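Local coordinates for mitochondrial dynamics protein MID49 (Mus musculus, PDB 4WOY) that helps recruit the dynamin-related protein Drp1 to the mitochondrial outer membrane, regulates its GTPase activity and is required for mitochondrial fission, at residues Val120-Arg134 / Ala194-Leu206. The protein carries 1 engineered substitution. Sequence-based numbering, arbitrary orientation.
Sequences VGGYLSSRVLLELLR and AWPLEGLASNLWL
Trp205 presents one face of its indole to Ser126 CB, a CH-pi contact with the carbon 3.8 Å from the centroid of the five-membered ring and almost on its normal. CZ2 of the benzo ring of Trp205 touches Leu124 CD2 and, at 3.7 Å, Leu129 CD1. Beside the indole, the small methyl of Ala194 lets the first turn of helix 126-139 come close, and Leu130 sets CD1 against Pro196 CD. Trp suits this place because its rim is also polar: NE1 donates an almost straight bond (167°) to Leu124 O, within the ring plane but from above the carbonyl plane.

With chi1 at 67°, Ser126 OG sits between its own backbone N and carbonyl carbon, its one proton facing two acceptors within a short hydroxyl's reach, Ser202 O (2.6 Å) and Leu204 O (2.7 Å), while the backbone N of Ser126 donates to Asn203 O. Ser125, equally short, is the helix N-cap: Ser125 OG accepts from Val128 N and donates a hydrogen bond to Asn203 OD1, 2.8 Å away. Asparagine suits because that one amide oxygen takes a second donor, Arg127 NH2, on a lone pair in the carbonyl plane, although the guanidinium is tilted. Arg127, long enough to reach it from the helix, bends at chi3 to run alongside Asn203. Farther out, Arg134 and Glu198 form a long, purely electrostatic pair.

A loop thus closes over a serine-capped helix N-terminus, joining helix 126-139 to the connection between antiparallel strands 191-193 and 205-208 in the nucleotidyltransferase-like region of the domain predicted to face the cytosol.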
loop_
_atom_site.group_PDB
_atom_site.type_symbol
_atom_site.label_atom_id
_atom_site.label_comp_id
_atom_site.label_asym_id
_atom_site.label_seq_id
_atom_site.Cartn_x
_atom_site.Cartn_y
_atom_site.Cartn_z
ATOM N N VAL A 120 -3.021 11.029 22.844
ATOM C CA VAL A 120 -2.695 12.447 22.867
ATOM C C VAL A 120 -4.003 13.216 22.919
ATOM O O VAL A 120 -4.796 13.125 21.992
ATOM C CB VAL A 120 -1.867 12.865 21.644
ATOM C CG1 VAL A 120 -1.665 14.375 21.631
ATOM C CG2 VAL A 120 -0.550 12.180 21.698
ATOM N N GLY A 121 -4.256 13.912 24.021
ATOM C CA GLY A 121 -5.585 14.414 24.319
ATOM C C GLY A 121 -6.615 13.306 24.390
ATOM O O GLY A 121 -6.475 12.372 25.171
ATOM N N GLY A 122 -7.644 13.398 23.555
ATOM C CA GLY A 122 -8.682 12.383 23.506
ATOM C C GLY A 122 -8.658 11.465 22.288
ATOM O O GLY A 122 -9.664 10.846 21.950
ATOM N N TYR A 123 -7.514 11.405 21.616
ATOM C CA TYR A 123 -7.367 10.575 20.443
ATOM C C TYR A 123 -6.206 9.632 20.545
ATOM O O TYR A 123 -5.152 9.980 21.083
ATOM C CB TYR A 123 -7.187 11.453 19.214
ATOM C CG TYR A 123 -8.393 12.309 18.930
ATOM C CD1 TYR A 123 -9.435 11.833 18.124
ATOM C CD2 TYR A 123 -8.507 13.583 19.478
ATOM C CE1 TYR A 123 -10.562 12.617 17.872
ATOM C CE2 TYR A 123 -9.635 14.384 19.230
ATOM C CZ TYR A 123 -10.655 13.885 18.437
ATOM O OH TYR A 123 -11.757 14.662 18.173
ATOM N N LEU A 124 -6.396 8.442 19.995
ATOM C CA LEU A 124 -5.334 7.471 19.884
ATOM C C LEU A 124 -4.341 7.913 18.811
ATOM O O LEU A 124 -4.682 7.998 17.629
ATOM C CB LEU A 124 -5.908 6.104 19.533
ATOM C CG LEU A 124 -4.956 4.925 19.444
ATOM C CD1 LEU A 124 -4.344 4.681 20.791
ATOM C CD2 LEU A 124 -5.749 3.726 18.983
ATOM N N SER A 125 -3.110 8.187 19.233
ATOM C CA SER A 125 -2.131 8.821 18.352
ATOM C C SER A 125 -1.327 7.816 17.537
ATOM O O SER A 125 -0.565 7.060 18.097
ATOM C CB SER A 125 -1.163 9.684 19.157
ATOM O OG SER A 125 -0.154 10.224 18.310
ATOM N N SER A 126 -1.464 7.846 16.218
ATOM C CA SER A 126 -0.643 6.986 15.390
ATOM C C SER A 126 0.845 7.327 15.600
ATOM O O SER A 126 1.670 6.425 15.671
ATOM C CB SER A 126 -1.062 7.097 13.917
ATOM O OG SER A 126 -0.778 8.369 13.402
ATOM N N ARG A 127 1.163 8.618 15.755
ATOM C CA ARG A 127 2.545 9.062 15.915
ATOM C C ARG A 127 3.213 8.453 17.131
ATOM O O ARG A 127 4.366 8.046 17.053
ATOM C CB ARG A 127 2.638 10.587 16.028
ATOM C CG ARG A 127 3.999 11.089 16.545
ATOM C CD ARG A 127 4.053 12.605 16.646
ATOM N NE ARG A 127 3.022 13.132 17.548
ATOM C CZ ARG A 127 3.138 13.194 18.876
ATOM N NH1 ARG A 127 4.250 12.766 19.479
ATOM N NH2 ARG A 127 2.142 13.693 19.604
ATOM N N VAL A 128 2.510 8.412 18.256
ATOM C CA VAL A 128 3.064 7.833 19.474
ATOM C C VAL A 128 3.208 6.312 19.321
ATOM O O VAL A 128 4.222 5.717 19.720
ATOM C CB VAL A 128 2.201 8.195 20.705
ATOM C CG1 VAL A 128 2.737 7.522 21.972
ATOM C CG2 VAL A 128 2.164 9.722 20.882
ATOM N N LEU A 129 2.213 5.693 18.698
ATOM C CA LEU A 129 2.306 4.284 18.357
ATOM C C LEU A 129 3.511 4.009 17.467
ATOM O O LEU A 129 4.243 3.061 17.699
ATOM C CB LEU A 129 1.029 3.846 17.662
ATOM C CG LEU A 129 0.049 3.458 18.762
ATOM C CD1 LEU A 129 -1.397 3.589 18.298
ATOM C CD2 LEU A 129 0.393 2.016 19.211
ATOM N N LEU A 130 3.718 4.876 16.477
ATOM C CA LEU A 130 4.853 4.793 15.578
ATOM C C LEU A 130 6.181 4.870 16.325
ATOM O O LEU A 130 7.068 4.052 16.073
ATOM C CB LEU A 130 4.780 5.894 14.529
ATOM C CG LEU A 130 3.953 5.573 13.293
ATOM C CD1 LEU A 130 3.947 6.773 12.377
ATOM C CD2 LEU A 130 4.506 4.345 12.575
ATOM N N GLU A 131 6.298 5.809 17.261
ATOM C CA GLU A 131 7.518 5.939 18.068
ATOM C C GLU A 131 7.846 4.630 18.815
ATOM O O GLU A 131 8.996 4.205 18.873
ATOM C CB GLU A 131 7.364 7.053 19.115
ATOM C CG GLU A 131 7.094 8.446 18.588
ATOM C CD GLU A 131 6.845 9.457 19.724
ATOM O OE1 GLU A 131 6.410 9.008 20.813
ATOM O OE2 GLU A 131 7.046 10.683 19.515
ATOM N N LEU A 132 6.822 3.994 19.378
ATOM C CA LEU A 132 7.019 2.776 20.144
ATOM C C LEU A 132 7.529 1.640 19.274
ATOM O O LEU A 132 8.467 0.967 19.625
ATOM C CB LEU A 132 5.723 2.347 20.829
ATOM C CG LEU A 132 5.878 1.066 21.666
ATOM C CD1 LEU A 132 6.491 1.372 23.011
ATOM C CD2 LEU A 132 4.560 0.337 21.793
ATOM N N LEU A 133 6.887 1.410 18.147
ATOM C CA LEU A 133 7.295 0.311 17.283
ATOM C C LEU A 133 8.640 0.566 16.595
ATOM O O LEU A 133 9.420 -0.368 16.400
ATOM C CB LEU A 133 6.208 0.026 16.249
ATOM C CG LEU A 133 6.384 -1.244 15.421
ATOM C CD1 LEU A 133 6.710 -2.498 16.267
ATOM C CD2 LEU A 133 5.152 -1.440 14.570
ATOM N N ARG A 134 8.920 1.825 16.251
ATOM C CA ARG A 134 10.197 2.174 15.651
ATOM C C ARG A 134 11.324 1.851 16.627
ATOM O O ARG A 134 12.373 1.333 16.235
ATOM C CB ARG A 134 10.243 3.649 15.237
ATOM C CG ARG A 134 11.522 4.047 14.453
ATOM C CD ARG A 134 11.277 5.222 13.522
ATOM N NE ARG A 134 10.478 6.224 14.210
ATOM C CZ ARG A 134 9.349 6.738 13.735
ATOM N NH1 ARG A 134 8.892 6.366 12.541
ATOM N NH2 ARG A 134 8.680 7.634 14.456
ATOM N N ALA A 194 -1.278 3.345 10.967
ATOM C CA ALA A 194 -0.385 4.222 11.669
ATOM C C ALA A 194 0.814 4.498 10.758
ATOM O O ALA A 194 1.835 3.822 10.837
ATOM C CB ALA A 194 0.068 3.584 12.982
ATOM N N TRP A 195 0.719 5.504 9.909
ATOM C CA TRP A 195 1.785 5.752 8.959
ATOM C C TRP A 195 2.156 7.192 9.066
ATOM O O TRP A 195 1.327 8.015 9.421
ATOM C CB TRP A 195 1.371 5.397 7.530
ATOM C CG TRP A 195 2.498 4.840 6.645
ATOM C CD1 TRP A 195 2.823 5.253 5.387
ATOM C CD2 TRP A 195 3.437 3.789 6.978
ATOM N NE1 TRP A 195 3.878 4.515 4.902
ATOM C CE2 TRP A 195 4.282 3.619 5.859
ATOM C CE3 TRP A 195 3.645 2.981 8.112
ATOM C CZ2 TRP A 195 5.317 2.661 5.833
ATOM C CZ3 TRP A 195 4.675 2.028 8.087
ATOM C CH2 TRP A 195 5.496 1.881 6.954
ATOM N N PRO A 196 3.436 7.494 8.835
ATOM C CA PRO A 196 3.789 8.896 8.899
ATOM C C PRO A 196 3.283 9.662 7.715
ATOM O O PRO A 196 3.149 9.191 6.584
ATOM C CB PRO A 196 5.320 8.872 8.898
ATOM C CG PRO A 196 5.644 7.661 8.117
ATOM C CD PRO A 196 4.613 6.657 8.539
ATOM N N LEU A 197 2.926 10.873 8.048
ATOM C CA LEU A 197 3.426 11.992 7.322
ATOM C C LEU A 197 3.667 12.738 8.631
ATOM O O LEU A 197 2.743 12.893 9.440
ATOM C CB LEU A 197 2.436 12.587 6.312
ATOM C CG LEU A 197 2.997 13.684 5.406
ATOM C CD1 LEU A 197 3.766 13.055 4.249
ATOM C CD2 LEU A 197 1.880 14.548 4.873
ATOM N N GLU A 198 4.918 13.119 8.879
ATOM C CA GLU A 198 5.312 13.553 10.220
ATOM C C GLU A 198 5.229 15.060 10.346
ATOM O O GLU A 198 5.499 15.636 11.403
ATOM C CB GLU A 198 6.720 13.049 10.558
ATOM C CG GLU A 198 6.755 11.580 10.962
ATOM C CD GLU A 198 8.158 11.042 11.134
ATOM O OE1 GLU A 198 8.932 11.077 10.156
ATOM O OE2 GLU A 198 8.484 10.583 12.247
ATOM N N GLY A 199 4.852 15.686 9.240
ATOM C CA GLY A 199 4.407 17.060 9.260
ATOM C C GLY A 199 2.901 16.959 9.466
ATOM O O GLY A 199 2.346 15.855 9.405
ATOM N N LEU A 200 2.252 18.098 9.708
ATOM C CA LEU A 200 0.793 18.213 9.885
ATOM C C LEU A 200 0.235 17.308 11.010
ATOM O O LEU A 200 0.683 17.404 12.153
ATOM C CB LEU A 200 0.068 17.938 8.556
ATOM C CG LEU A 200 -1.365 18.473 8.394
ATOM C CD1 LEU A 200 -1.418 19.972 8.687
ATOM C CD2 LEU A 200 -1.960 18.153 7.013
ATOM N N ALA A 201 -0.725 16.437 10.693
ATOM C CA ALA A 201 -1.439 15.647 11.708
ATOM C C ALA A 201 -0.985 14.191 11.892
ATOM O O ALA A 201 -1.621 13.266 11.397
ATOM C CB ALA A 201 -2.890 15.666 11.387
ATOM N N SER A 202 0.072 14.004 12.672
ATOM C CA SER A 202 0.673 12.694 12.888
ATOM C C SER A 202 -0.066 11.958 13.977
ATOM O O SER A 202 0.090 10.747 14.140
ATOM C CB SER A 202 2.167 12.814 13.231
ATOM O OG SER A 202 2.992 12.736 12.078
ATOM N N ASN A 203 -0.915 12.671 14.699
ATOM C CA ASN A 203 -1.861 11.976 15.551
ATOM C C ASN A 203 -2.902 11.227 14.691
ATOM O O ASN A 203 -3.376 10.166 15.069
ATOM C CB ASN A 203 -2.535 12.966 16.506
ATOM C CG ASN A 203 -1.546 13.604 17.478
ATOM O OD1 ASN A 203 -0.606 12.954 17.946
ATOM N ND2 ASN A 203 -1.737 14.894 17.755
ATOM N N LEU A 204 -3.200 11.742 13.505
ATOM C CA LEU A 204 -4.158 11.086 12.624
ATOM C C LEU A 204 -3.608 9.812 11.965
ATOM O O LEU A 204 -2.400 9.675 11.754
ATOM C CB LEU A 204 -4.645 12.050 11.544
ATOM C CG LEU A 204 -5.341 13.298 12.099
ATOM C CD1 LEU A 204 -5.790 14.202 10.986
ATOM C CD2 LEU A 204 -6.515 12.938 12.984
ATOM N N TRP A 205 -4.522 8.896 11.660
ATOM C CA TRP A 205 -4.242 7.647 10.953
ATOM C C TRP A 205 -4.401 7.852 9.447
ATOM O O TRP A 205 -5.120 8.752 9.020
ATOM C CB TRP A 205 -5.190 6.543 11.440
ATOM C CG TRP A 205 -4.921 6.218 12.852
ATOM C CD1 TRP A 205 -5.071 7.043 13.930
ATOM C CD2 TRP A 205 -4.393 4.993 13.354
ATOM N NE1 TRP A 205 -4.666 6.405 15.074
ATOM C CE2 TRP A 205 -4.253 5.146 14.752
ATOM C CE3 TRP A 205 -4.034 3.779 12.760
ATOM C CZ2 TRP A 205 -3.770 4.132 15.557
ATOM C CZ3 TRP A 205 -3.556 2.780 13.558
ATOM C CH2 TRP A 205 -3.427 2.955 14.948
ATOM N N LEU A 206 -3.727 7.033 8.644
ATOM C CA LEU A 206 -3.841 7.160 7.207
ATOM C C LEU A 206 -4.856 6.126 6.661
ATOM O O LEU A 206 -4.843 4.941 7.019
ATOM C CB LEU A 206 -2.470 6.975 6.575
ATOM C CG LEU A 206 -2.326 7.208 5.084
ATOM C CD1 LEU A 206 -2.351 8.710 4.840
ATOM C CD2 LEU A 206 -1.048 6.609 4.608
#